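Local coordinates for protein nidogen-1 (Mus musculus, PDB 1GL4) that binds laminin, collagen IV and perlecan in basement membranes and probably acts in cell-matrix interactions, here as its G2 fragment, an EGF-like domain and a beta-barrel, at residues Thr7-Asn11 against Glu20-Tyr24; Val80-Gly85 against Met115-Glu119; Tyr100-Pro104 against Ile177-Val183; Glu190-Tyr194 against Gln229-Glu235. All blocks are in the same frame, centred on the assembly; numbering follows the deposited sequence.

Interaction 1. Residues Thr7-Asn11 against Glu20-Tyr24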
loop_
_atom_site.group_PDB
_atom_site.type_symbol
_atom_site.label_atom_id
_atom_site.label_comp_id
_atom_site.label_asym_id
_atom_site.label_seq_id
_atom_site.Cartn_x
_atom_site.Cartn_y
_atom_site.Cartn_z
ATOM N N THR A 7 -5.176 -1.637 35.901
ATOM C CA THR A 7 -4.638 -3.030 35.932
ATOM C C THR A 7 -5.385 -3.934 34.951
ATOM O O THR A 7 -6.433 -3.565 34.421
ATOM C CB THR A 7 -4.767 -3.645 37.334
ATOM O OG1 THR A 7 -6.154 -3.820 37.647
ATOM C CG2 THR A 7 -4.123 -2.742 38.376
ATOM N N CYS A 8 -4.840 -5.123 34.719
ATOM C CA CYS A 8 -5.456 -6.072 33.801
ATOM C C CYS A 8 -6.838 -6.491 34.280
ATOM O O CYS A 8 -7.801 -6.479 33.511
ATOM C CB CYS A 8 -4.567 -7.308 33.636
ATOM S SG CYS A 8 -2.987 -6.958 32.802
ATOM N N ALA A 9 -6.935 -6.853 35.554
ATOM C CA ALA A 9 -8.202 -7.278 36.137
ATOM C C ALA A 9 -9.315 -6.266 35.871
ATOM O O ALA A 9 -10.497 -6.607 35.914
ATOM C CB ALA A 9 -8.037 -7.493 37.639
ATOM N N ASN A 10 -8.937 -5.024 35.588
ATOM C CA ASN A 10 -9.919 -3.976 35.330
ATOM C C ASN A 10 -10.026 -3.561 33.866
ATOM O O ASN A 10 -11.108 -3.206 33.399
ATOM C CB ASN A 10 -9.596 -2.739 36.171
ATOM C CG ASN A 10 -9.516 -3.046 37.650
ATOM O OD1 ASN A 10 -10.447 -3.605 38.230
ATOM N ND2 ASN A 10 -8.402 -2.678 38.272
ATOM N N ASN A 11 -8.911 -3.606 33.140
ATOM C CA ASN A 11 -8.926 -3.189 31.742
ATOM C C ASN A 11 -8.333 -4.168 30.731
ATOM O O ASN A 11 -7.635 -3.759 29.802
ATOM C CB ASN A 11 -8.225 -1.834 31.612
ATOM C CG ASN A 11 -8.919 -0.744 32.401
ATOM O OD1 ASN A 11 -10.038 -0.345 32.077
ATOM N ND2 ASN A 11 -8.263 -0.262 33.451
ATOM N N GLU A 20 -1.939 -10.817 25.240
ATOM C CA GLU A 20 -1.824 -11.085 26.670
ATOM C C GLU A 20 -1.676 -9.768 27.425
ATOM O O GLU A 20 -1.074 -8.820 26.917
ATOM C CB GLU A 20 -0.596 -11.945 26.958
ATOM C CG GLU A 20 -0.719 -13.405 26.584
ATOM C CD GLU A 20 0.540 -14.183 26.927
ATOM O OE1 GLU A 20 1.597 -13.906 26.321
ATOM O OE2 GLU A 20 0.475 -15.065 27.811
ATOM N N CYS A 21 -2.217 -9.715 28.638
ATOM C CA CYS A 21 -2.126 -8.516 29.463
ATOM C C CYS A 21 -1.151 -8.766 30.607
ATOM O O CYS A 21 -1.092 -9.869 31.144
ATOM C CB CYS A 21 -3.499 -8.156 30.034
ATOM S SG CYS A 21 -3.549 -6.547 30.888
ATOM N N ARG A 22 -0.384 -7.745 30.974
ATOM C CA ARG A 22 0.579 -7.876 32.061
ATOM C C ARG A 22 0.584 -6.603 32.896
ATOM O O ARG A 22 0.539 -5.497 32.357
ATOM C CB ARG A 22 1.980 -8.132 31.504
ATOM C CG ARG A 22 2.060 -9.289 30.524
ATOM C CD ARG A 22 3.496 -9.545 30.090
ATOM N NE ARG A 22 3.571 -10.372 28.886
ATOM C CZ ARG A 22 3.059 -11.595 28.775
ATOM N NH1 ARG A 22 2.425 -12.150 29.799
ATOM N NH2 ARG A 22 3.183 -12.263 27.636
ATOM N N ASP A 23 0.635 -6.760 34.215
ATOM C CA ASP A 23 0.637 -5.611 35.111
ATOM C C ASP A 23 2.043 -5.148 35.470
ATOM O O ASP A 23 2.982 -5.942 35.523
ATOM C CB ASP A 23 -0.137 -5.941 36.387
ATOM C CG ASP A 23 -1.618 -6.133 36.138
ATOM O OD1 ASP A 23 -2.281 -5.165 35.705
ATOM O OD2 ASP A 23 -2.118 -7.252 36.373
ATOM N N TYR A 24 2.176 -3.849 35.706
ATOM C CA TYR A 24 3.452 -3.257 36.077
ATOM C C TYR A 24 3.215 -2.218 37.162
ATOM O O TYR A 24 2.072 -1.869 37.462
ATOM C CB TYR A 24 4.125 -2.603 34.867
ATOM C CG TYR A 24 4.410 -3.565 33.737
ATOM C CD1 TYR A 24 3.402 -3.957 32.857
ATOM C CD2 TYR A 24 5.681 -4.114 33.568
ATOM C CE1 TYR A 24 3.650 -4.873 31.836
ATOM C CE2 TYR A 24 5.941 -5.034 32.553
ATOM C CZ TYR A 24 4.920 -5.409 31.691
ATOM O OH TYR A 24 5.165 -6.321 30.688
#
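Thr7 and Cys8, at the start of the short helix 8-11, face Asp23 and Cys21 on strand 20-23, and the two chains run in opposite directions where they meet. The closest backbone pair is Thr7 with Asp23, CA to CA 5.9 Å. No main-chain to main-chain hydrogen bond links the two segments; a disulfide and a side-chain carboxylate do so instead. Cys8 SG joins Cys21 SG at 2.0 Å, with a left-handed bridge (chi3 -91°). The two cysteines reach it differently: Cys21 holds SG trans to its own nitrogen (chi1 -172°), whereas in Cys8 the sulfur lies beside the nitrogen.

Two residues along the strand from Cys21, Asp23 OD1 takes the N-H of Cys8 at 2.7 Å on its syn lone pair, and the same oxygen lies 3.2 Å from Thr7 CA. The carboxylate thus flanks the disulfide, with OD2 3.7 Å from Cys8 SG. A negative group at the first turn of a helix would probably interact well with the helix dipole. On the reverse side of the strand, Arg22 NH2 forms a salt bridge with Glu20 OE1, which it meets from above the carboxylate plane.

Cys8-Cys21 is the first-to-third bridge of the EGF-like pattern, interlaced with Cys15-Cys30. Phe28 of strand 28-32 packs on Cys8, Cys21 and Asp23, and that strand pairs antiparallel with 19-23, so the N-terminal helix is clamped onto the small hairpin of the domain.

Interaction 2. Residues Val80-Gly85 against Met115-Glu119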
loop_
_atom_site.group_PDB
_atom_site.type_symbol
_atom_site.label_atom_id
_atom_site.label_comp_id
_atom_site.label_asym_id
_atom_site.label_seq_id
_atom_site.Cartn_x
_atom_site.Cartn_y
_atom_site.Cartn_z
ATOM N N VAL A 80 -3.312 -6.381 1.143
ATOM C CA VAL A 80 -1.952 -6.849 1.411
ATOM C C VAL A 80 -1.989 -8.208 2.100
ATOM O O VAL A 80 -2.980 -8.555 2.749
ATOM C CB VAL A 80 -1.178 -5.895 2.355
ATOM C CG1 VAL A 80 -0.994 -4.545 1.715
ATOM C CG2 VAL A 80 -1.931 -5.752 3.664
ATOM N N VAL A 81 -0.916 -8.979 1.954
ATOM C CA VAL A 81 -0.809 -10.271 2.613
ATOM C C VAL A 81 0.404 -10.187 3.541
ATOM O O VAL A 81 1.523 -9.920 3.087
ATOM C CB VAL A 81 -0.590 -11.428 1.611
ATOM C CG1 VAL A 81 -0.430 -12.746 2.376
ATOM C CG2 VAL A 81 -1.778 -11.528 0.653
ATOM N N MET A 82 0.190 -10.416 4.834
ATOM C CA MET A 82 1.287 -10.336 5.791
ATOM C C MET A 82 2.499 -11.143 5.336
ATOM O O MET A 82 2.376 -12.294 4.904
ATOM C CB MET A 82 0.843 -10.824 7.179
ATOM C CG MET A 82 -0.356 -10.084 7.772
ATOM S SD MET A 82 -0.160 -8.286 7.928
ATOM C CE MET A 82 1.464 -8.173 8.788
ATOM N N ASN A 83 3.667 -10.514 5.429
ATOM C CA ASN A 83 4.945 -11.119 5.067
ATOM C C ASN A 83 5.241 -11.208 3.566
ATOM O O ASN A 83 6.286 -11.734 3.175
ATOM C CB ASN A 83 5.079 -12.509 5.707
ATOM C CG ASN A 83 6.516 -12.849 6.072
ATOM O OD1 ASN A 83 6.826 -13.988 6.422
ATOM N ND2 ASN A 83 7.401 -11.858 6.002
ATOM N N HIS A 84 4.340 -10.712 2.721
ATOM C CA HIS A 84 4.595 -10.730 1.279
ATOM C C HIS A 84 5.266 -9.420 0.858
ATOM O O HIS A 84 6.064 -9.391 -0.078
ATOM C CB HIS A 84 3.300 -10.924 0.478
ATOM C CG HIS A 84 2.810 -12.342 0.450
ATOM N ND1 HIS A 84 2.016 -12.835 -0.564
ATOM C CD2 HIS A 84 2.970 -13.361 1.331
ATOM C CE1 HIS A 84 1.706 -14.094 -0.308
ATOM N NE2 HIS A 84 2.271 -14.437 0.837
ATOM N N GLY A 85 4.914 -8.338 1.546
ATOM C CA GLY A 85 5.503 -7.040 1.265
ATOM C C GLY A 85 4.929 -6.199 0.134
ATOM O O GLY A 85 5.456 -5.119 -0.150
ATOM N N MET A 115 3.535 0.201 6.496
ATOM C CA MET A 115 2.863 -0.503 7.584
ATOM C C MET A 115 3.084 -2.016 7.561
ATOM O O MET A 115 3.257 -2.637 8.614
ATOM C CB MET A 115 1.352 -0.254 7.539
ATOM C CG MET A 115 0.885 1.137 7.934
ATOM S SD MET A 115 -0.924 1.283 7.809
ATOM C CE MET A 115 -1.438 0.118 9.041
ATOM N N PHE A 116 3.068 -2.607 6.366
ATOM C CA PHE A 116 3.214 -4.056 6.241
ATOM C C PHE A 116 4.445 -4.584 5.503
ATOM O O PHE A 116 4.416 -5.686 4.955
ATOM C CB PHE A 116 1.942 -4.637 5.603
ATOM C CG PHE A 116 0.695 -4.383 6.407
ATOM C CD1 PHE A 116 -0.253 -3.455 5.985
ATOM C CD2 PHE A 116 0.482 -5.055 7.604
ATOM C CE1 PHE A 116 -1.393 -3.197 6.749
ATOM C CE2 PHE A 116 -0.652 -4.807 8.374
ATOM C CZ PHE A 116 -1.593 -3.873 7.945
ATOM N N ALA A 117 5.531 -3.816 5.508
ATOM C CA ALA A 117 6.762 -4.232 4.830
ATOM C C ALA A 117 7.295 -5.548 5.401
ATOM O O ALA A 117 7.037 -5.875 6.556
ATOM C CB ALA A 117 7.829 -3.149 4.976
ATOM N N VAL A 118 8.038 -6.299 4.592
ATOM C CA VAL A 118 8.610 -7.561 5.064
ATOM C C VAL A 118 9.654 -7.216 6.121
ATOM O O VAL A 118 10.576 -6.442 5.856
ATOM C CB VAL A 118 9.291 -8.342 3.920
ATOM C CG1 VAL A 118 9.961 -9.607 4.473
ATOM C CG2 VAL A 118 8.258 -8.712 2.862
ATOM N N GLU A 119 9.503 -7.784 7.314
ATOM C CA GLU A 119 10.417 -7.516 8.417
ATOM C C GLU A 119 11.699 -8.350 8.318
ATOM O O GLU A 119 11.656 -9.573 8.192
ATOM C CB GLU A 119 9.693 -7.765 9.753
ATOM C CG GLU A 119 8.438 -6.887 9.927
ATOM C CD GLU A 119 7.711 -7.089 11.256
ATOM O OE1 GLU A 119 7.401 -8.246 11.613
ATOM O OE2 GLU A 119 7.429 -6.085 11.942
HETATM O O HOH W 1 4.566 -8.113 6.421
#
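The Met-aromatic contact of Met82 with Phe116 joins the end of strand 69-81, which carries the perlecan-binding residues His77 and Tyr79, to the exit of helix 107-115, the helix that runs through the nidogen G2 barrel. Met82 SD stands 3.3 Å from Phe116 CD2 and approaches the ring obliquely. The methionine chain is bent at both chi2 and chi3, which curls its end round so that CE also touches CD2, at 3.5 Å. Val80 makes an off-centre CH-pi contact: CG2 is 4.1 Å from the centroid of the Phe116 ring, 29° off its normal. Phe127 brings a further ring against Phe116.

Beyond the ring the turn 82-85 meets Val118. Val118 CG2 lies 3.6 Å from Gly85 CA, where a side chain would collide with it, and the positive phi of Gly85 (83°) demands glycine in any case. Val118 CG1 touches the amide nitrogen ND2 of Asn83. No direct hydrogen bond crosses; a water does so, accepting from Asn83 N at 2.7 Å and donating to Phe116 O at 2.8 Å. An alanine in place of Phe116 is likely to open a gap between Val80 and Met82 and set the bent methionine free to turn.

The contact is therefore chiefly apolar, held by sulfur, methyl and ring, with one water joining the main-chain N-H of Asn83 to the carbonyl of Phe116. Gly85 N is buried beside Val118 CG2 with no partner in the model, which is likely to carry some energetic cost.

Interaction 3. Residues Tyr100-Pro104 against Ile177-Val183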
loop_
_atom_site.group_PDB
_atom_site.type_symbol
_atom_site.label_atom_id
_atom_site.label_comp_id
_atom_site.label_asym_id
_atom_site.label_seq_id
_atom_site.Cartn_x
_atom_site.Cartn_y
_atom_site.Cartn_z
ATOM N N TYR A 100 -4.855 12.182 -13.725
ATOM C CA TYR A 100 -3.517 12.049 -14.276
ATOM C C TYR A 100 -2.476 12.829 -13.475
ATOM O O TYR A 100 -1.344 12.376 -13.322
ATOM C CB TYR A 100 -3.501 12.484 -15.745
ATOM C CG TYR A 100 -4.423 11.664 -16.625
ATOM C CD1 TYR A 100 -5.717 12.099 -16.914
ATOM C CD2 TYR A 100 -4.007 10.436 -17.148
ATOM C CE1 TYR A 100 -6.574 11.334 -17.700
ATOM C CE2 TYR A 100 -4.856 9.663 -17.932
ATOM C CZ TYR A 100 -6.138 10.119 -18.207
ATOM O OH TYR A 100 -6.977 9.365 -18.990
ATOM N N SER A 101 -2.859 13.984 -12.939
ATOM C CA SER A 101 -1.918 14.791 -12.165
ATOM C C SER A 101 -1.570 14.222 -10.788
ATOM O O SER A 101 -0.631 14.691 -10.151
ATOM C CB SER A 101 -2.442 16.224 -12.019
ATOM O OG SER A 101 -2.434 16.878 -13.281
ATOM N N LEU A 102 -2.319 13.222 -10.328
ATOM C CA LEU A 102 -2.041 12.599 -9.032
ATOM C C LEU A 102 -1.169 11.346 -9.196
ATOM O O LEU A 102 -0.731 10.744 -8.210
ATOM C CB LEU A 102 -3.348 12.209 -8.332
ATOM C CG LEU A 102 -4.336 13.329 -7.982
ATOM C CD1 LEU A 102 -5.603 12.723 -7.404
ATOM C CD2 LEU A 102 -3.701 14.293 -6.995
ATOM N N LEU A 103 -0.907 10.965 -10.445
ATOM C CA LEU A 103 -0.110 9.770 -10.730
ATOM C C LEU A 103 1.240 9.656 -10.022
ATOM O O LEU A 103 1.636 8.567 -9.610
ATOM C CB LEU A 103 0.096 9.617 -12.243
ATOM C CG LEU A 103 -1.110 9.059 -13.015
ATOM C CD1 LEU A 103 -0.834 9.083 -14.511
ATOM C CD2 LEU A 103 -1.398 7.633 -12.547
ATOM N N PRO A 104 1.973 10.771 -9.873
ATOM C CA PRO A 104 3.273 10.676 -9.199
ATOM C C PRO A 104 3.182 10.450 -7.687
ATOM O O PRO A 104 4.168 10.079 -7.055
ATOM C CB PRO A 104 3.931 12.026 -9.510
ATOM C CG PRO A 104 3.220 12.502 -10.750
ATOM C CD PRO A 104 1.795 12.097 -10.483
ATOM N N ILE A 177 -0.388 17.307 -15.378
ATOM C CA ILE A 177 0.116 16.213 -16.195
ATOM C C ILE A 177 -0.883 16.071 -17.342
ATOM O O ILE A 177 -2.094 16.056 -17.116
ATOM C CB ILE A 177 0.215 14.906 -15.373
ATOM C CG1 ILE A 177 1.446 14.981 -14.469
ATOM C CG2 ILE A 177 0.301 13.697 -16.294
ATOM C CD1 ILE A 177 1.751 13.728 -13.732
ATOM N N PRO A 178 -0.390 15.996 -18.589
ATOM C CA PRO A 178 -1.249 15.865 -19.774
ATOM C C PRO A 178 -2.239 14.705 -19.704
ATOM O O PRO A 178 -1.910 13.631 -19.217
ATOM C CB PRO A 178 -0.246 15.671 -20.913
ATOM C CG PRO A 178 0.961 16.438 -20.435
ATOM C CD PRO A 178 1.032 16.029 -18.976
ATOM N N TYR A 179 -3.453 14.933 -20.195
ATOM C CA TYR A 179 -4.474 13.891 -20.216
ATOM C C TYR A 179 -3.949 12.705 -21.029
ATOM O O TYR A 179 -3.433 12.880 -22.138
ATOM C CB TYR A 179 -5.762 14.418 -20.871
ATOM C CG TYR A 179 -6.720 15.145 -19.944
ATOM C CD1 TYR A 179 -6.265 15.810 -18.803
ATOM C CD2 TYR A 179 -8.086 15.193 -20.231
ATOM C CE1 TYR A 179 -7.147 16.509 -17.971
ATOM C CE2 TYR A 179 -8.974 15.888 -19.409
ATOM C CZ TYR A 179 -8.499 16.543 -18.281
ATOM O OH TYR A 179 -9.375 17.232 -17.474
ATOM N N GLY A 180 -4.067 11.505 -20.470
ATOM C CA GLY A 180 -3.622 10.317 -21.177
ATOM C C GLY A 180 -2.158 9.953 -21.022
ATOM O O GLY A 180 -1.711 8.943 -21.562
ATOM N N ALA A 181 -1.406 10.768 -20.291
ATOM C CA ALA A 181 0.007 10.495 -20.073
ATOM C C ALA A 181 0.160 9.428 -18.989
ATOM O O ALA A 181 -0.795 9.125 -18.265
ATOM C CB ALA A 181 0.727 11.780 -19.660
ATOM N N SER A 182 1.353 8.850 -18.889
ATOM C CA SER A 182 1.634 7.833 -17.880
ATOM C C SER A 182 2.862 8.266 -17.076
ATOM O O SER A 182 3.585 9.173 -17.492
ATOM C CB SER A 182 1.878 6.474 -18.547
ATOM O OG SER A 182 2.893 6.563 -19.533
ATOM N N VAL A 183 3.096 7.622 -15.934
ATOM C CA VAL A 183 4.223 7.965 -15.063
ATOM C C VAL A 183 5.019 6.739 -14.596
ATOM O O VAL A 183 4.449 5.678 -14.339
ATOM C CB VAL A 183 3.710 8.740 -13.811
ATOM C CG1 VAL A 183 4.807 8.866 -12.778
ATOM C CG2 VAL A 183 3.213 10.119 -14.222
#
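A type II beta turn from Pro178 to Ala181, with the Ile177 that precedes it, packs against the loop 100-104 that leads into helix 107-115, with the Tyr100 ring laid on its backbone. Gly180 N sits 3.2 Å above the plane of the Tyr100 ring, displaced toward the rim, and Tyr179 CA is over the same face, 4.2 Å from the ring centroid. Ala181 O comes to the edge of the ring, 3.6 Å from Tyr100 CD2. The Tyr179 ring is inclined to that of Tyr100 by 29° but is slid so far aside that they barely overlap.

Next along, Ser101 OG accepts the N-H of Ile177 at 3.0 Å and nearly straight (159°), fixing the start of the turn. Ile177 extends beyond CB (chi2 -173°), bringing CD1 to 3.4 Å from Tyr100 O and end-on to Pro104 CG, 3.5 Å away. Leu103 and Val183 lie alongside, pointing opposite ways, with Leu103 CB 3.7 Å from Val183 CG2.

Tyr260 meets the Tyr100 ring edge-to-face, and Val258 backs Leu103 and Val183, all from strand 248-261. Loops that close over an end of the barrel and lead into an internal helix are characteristic of the GFP-like fold to which the nidogen G2 beta-barrel belongs.

Interaction 4. Residues Glu190-Tyr194 against Gln229-Glu235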
loop_
_atom_site.group_PDB
_atom_site.type_symbol
_atom_site.label_atom_id
_atom_site.label_comp_id
_atom_site.label_asym_id
_atom_site.label_seq_id
_atom_site.Cartn_x
_atom_site.Cartn_y
_atom_site.Cartn_z
ATOM N N GLU A 190 14.262 4.752 1.653
ATOM C CA GLU A 190 13.882 5.883 2.506
ATOM C C GLU A 190 14.308 5.596 3.932
ATOM O O GLU A 190 14.214 4.457 4.387
ATOM C CB GLU A 190 12.366 6.082 2.543
ATOM C CG GLU A 190 11.719 6.691 1.336
ATOM C CD GLU A 190 10.257 7.006 1.619
ATOM O OE1 GLU A 190 9.525 6.073 2.014
ATOM O OE2 GLU A 190 9.845 8.176 1.457
ATOM N N LEU A 191 14.752 6.626 4.645
ATOM C CA LEU A 191 15.157 6.453 6.035
ATOM C C LEU A 191 14.086 6.997 6.977
ATOM O O LEU A 191 13.629 8.133 6.832
ATOM C CB LEU A 191 16.492 7.154 6.298
ATOM C CG LEU A 191 17.681 6.606 5.495
ATOM C CD1 LEU A 191 18.954 7.358 5.872
ATOM C CD2 LEU A 191 17.844 5.117 5.770
ATOM N N TYR A 192 13.686 6.167 7.935
ATOM C CA TYR A 192 12.673 6.537 8.912
ATOM C C TYR A 192 13.338 6.650 10.283
ATOM O O TYR A 192 13.816 5.655 10.831
ATOM C CB TYR A 192 11.550 5.486 8.941
ATOM C CG TYR A 192 10.635 5.540 7.727
ATOM C CD1 TYR A 192 11.087 5.151 6.464
ATOM C CD2 TYR A 192 9.336 6.035 7.835
ATOM C CE1 TYR A 192 10.259 5.262 5.323
ATOM C CE2 TYR A 192 8.503 6.155 6.709
ATOM C CZ TYR A 192 8.972 5.768 5.458
ATOM O OH TYR A 192 8.157 5.905 4.348
ATOM N N HIS A 193 13.360 7.870 10.820
ATOM C CA HIS A 193 13.973 8.164 12.117
ATOM C C HIS A 193 12.963 8.124 13.267
ATOM O O HIS A 193 11.914 8.768 13.205
ATOM C CB HIS A 193 14.638 9.545 12.065
ATOM C CG HIS A 193 15.619 9.697 10.944
ATOM N ND1 HIS A 193 16.871 9.119 10.966
ATOM C CD2 HIS A 193 15.507 10.306 9.739
ATOM C CE1 HIS A 193 17.487 9.361 9.821
ATOM N NE2 HIS A 193 16.681 10.079 9.059
ATOM N N TYR A 194 13.295 7.372 14.316
ATOM C CA TYR A 194 12.424 7.230 15.485
ATOM C C TYR A 194 12.964 7.949 16.721
ATOM O O TYR A 194 14.168 7.923 16.989
ATOM C CB TYR A 194 12.237 5.748 15.836
ATOM C CG TYR A 194 11.605 5.528 17.199
ATOM C CD1 TYR A 194 10.228 5.667 17.384
ATOM C CD2 TYR A 194 12.397 5.260 18.321
ATOM C CE1 TYR A 194 9.655 5.551 18.648
ATOM C CE2 TYR A 194 11.831 5.146 19.596
ATOM C CZ TYR A 194 10.462 5.295 19.750
ATOM O OH TYR A 194 9.896 5.218 21.005
ATOM N N GLN A 229 7.493 13.838 5.960
ATOM C CA GLN A 229 6.388 13.317 6.761
ATOM C C GLN A 229 6.678 13.089 8.249
ATOM O O GLN A 229 7.809 12.805 8.657
ATOM C CB GLN A 229 5.848 12.024 6.121
ATOM C CG GLN A 229 6.820 10.846 6.116
ATOM C CD GLN A 229 6.399 9.724 5.161
ATOM O OE1 GLN A 229 5.231 9.328 5.112
ATOM N NE2 GLN A 229 7.363 9.201 4.405
ATOM N N THR A 230 5.632 13.232 9.057
ATOM C CA THR A 230 5.729 13.038 10.498
ATOM C C THR A 230 4.627 12.067 10.906
ATOM O O THR A 230 3.444 12.305 10.662
ATOM C CB THR A 230 5.565 14.368 11.241
ATOM O OG1 THR A 230 6.657 15.232 10.895
ATOM C CG2 THR A 230 5.555 14.147 12.755
ATOM N N ILE A 231 5.038 10.968 11.519
ATOM C CA ILE A 231 4.129 9.914 11.949
ATOM C C ILE A 231 4.078 9.855 13.480
ATOM O O ILE A 231 5.088 9.591 14.126
ATOM C CB ILE A 231 4.607 8.565 11.357
ATOM C CG1 ILE A 231 4.506 8.633 9.825
ATOM C CG2 ILE A 231 3.783 7.401 11.915
ATOM C CD1 ILE A 231 5.166 7.479 9.092
ATOM N N THR A 232 2.898 10.103 14.048
ATOM C CA THR A 232 2.722 10.103 15.505
ATOM C C THR A 232 1.801 8.988 16.001
ATOM O O THR A 232 0.819 8.637 15.353
ATOM C CB THR A 232 2.172 11.458 15.993
ATOM O OG1 THR A 232 0.976 11.781 15.269
ATOM C CG2 THR A 232 3.206 12.556 15.772
ATOM N N PHE A 233 2.120 8.445 17.169
ATOM C CA PHE A 233 1.350 7.339 17.732
ATOM C C PHE A 233 1.616 7.188 19.231
ATOM O O PHE A 233 2.434 7.912 19.799
ATOM C CB PHE A 233 1.738 6.049 17.001
ATOM C CG PHE A 233 3.226 5.811 16.942
ATOM C CD1 PHE A 233 3.865 5.044 17.915
ATOM C CD2 PHE A 233 3.992 6.372 15.923
ATOM C CE1 PHE A 233 5.246 4.840 17.874
ATOM C CE2 PHE A 233 5.379 6.176 15.872
ATOM C CZ PHE A 233 6.007 5.411 16.846
ATOM N N GLN A 234 0.924 6.243 19.864
ATOM C CA GLN A 234 1.089 5.989 21.294
ATOM C C GLN A 234 1.749 4.638 21.561
ATOM O O GLN A 234 1.471 3.663 20.871
ATOM C CB GLN A 234 -0.271 6.019 22.000
ATOM C CG GLN A 234 -0.974 7.364 21.956
ATOM C CD GLN A 234 -0.271 8.415 22.792
ATOM O OE1 GLN A 234 -0.083 8.241 24.001
ATOM N NE2 GLN A 234 0.120 9.515 22.158
ATOM N N GLU A 235 2.625 4.595 22.561
ATOM C CA GLU A 235 3.307 3.362 22.953
ATOM C C GLU A 235 3.054 3.167 24.447
ATOM O O GLU A 235 2.991 4.140 25.200
ATOM C CB GLU A 235 4.812 3.463 22.695
ATOM C CG GLU A 235 5.187 3.773 21.248
ATOM C CD GLU A 235 6.691 3.838 21.037
ATOM O OE1 GLU A 235 7.309 2.788 20.751
ATOM O OE2 GLU A 235 7.259 4.941 21.175
HETATM O O HOH W 2 9.827 10.552 3.093
HETATM O O HOH W 3 5.262 6.151 3.989
#
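Tyr194 lays the edge of its ring against Phe233, CE1 4.1 Å from Phe233 CZ, and the two side chains cross at about a right angle. With CG swung trans to the main-chain nitrogen (chi1 167°), the phenol is carried toward Glu235, where its OH donates to OE2 at 2.7 Å. That oxygen lies in the plane of the ring and receives the proton on its syn lone pair, while the carboxylate stands almost perpendicular to the phenol (88°). Ser197 OG also binds Glu235 OE2, and Arg242 forms a salt bridge with OE1. A phenylalanine in place of Tyr194 would probably leave Glu235 OE2 without its phenol donor and the carboxylate less firmly oriented.

Strands 190-194 and 229-232 are not direct neighbours, their axes approaching to 9.3 Å, since strand 198-210 pairs with both. Side chains and water bridge the interval. Tyr192 CE2 meets Ile231 CD1 at the edge of its ring, 4.3 Å away, while within its own strand Tyr192 OH is held by donating to Glu190 OE1 at 2.7 Å, from above the carboxylate plane. One water links Glu190 OE2 to Gln229 NE2, at 2.9 Å and 3.1 Å. A second binds Tyr192 OH and, weakly, Gln229 OE1. Gln229 is held more directly by Ser201 and Arg136, and Trp114 of the central helix stacks on Tyr192.

Each carboxylate is thus met by a phenol and an arginine, and the buried Glu190 by a water as well, with Arg205 as its counter-ion; such partners would be expected to stabilise its negative charge inside the barrel.

In the fold
From the N terminus, interaction 1 closes a short loop within the EGF-like domain before the barrel begins. Interaction 2 then joins the end of strand 69-81 to the chain leaving helix 107-115. Interaction 3 opens inside that loop, at 100-104, and closes far beyond it at 177-183, so the two cross and both flank the internal helix, one on its way in and one on its way out. Interaction 4 follows in series, sharing strand 182-195 with interaction 3 although their centres are 30 Å apart, and closes the loop that holds strand 198-210, spanning it to reach strand 221-232 and the chain just after. Next, the Cys29-Cys236 disulfide ties the EGF-like domain to the barrel.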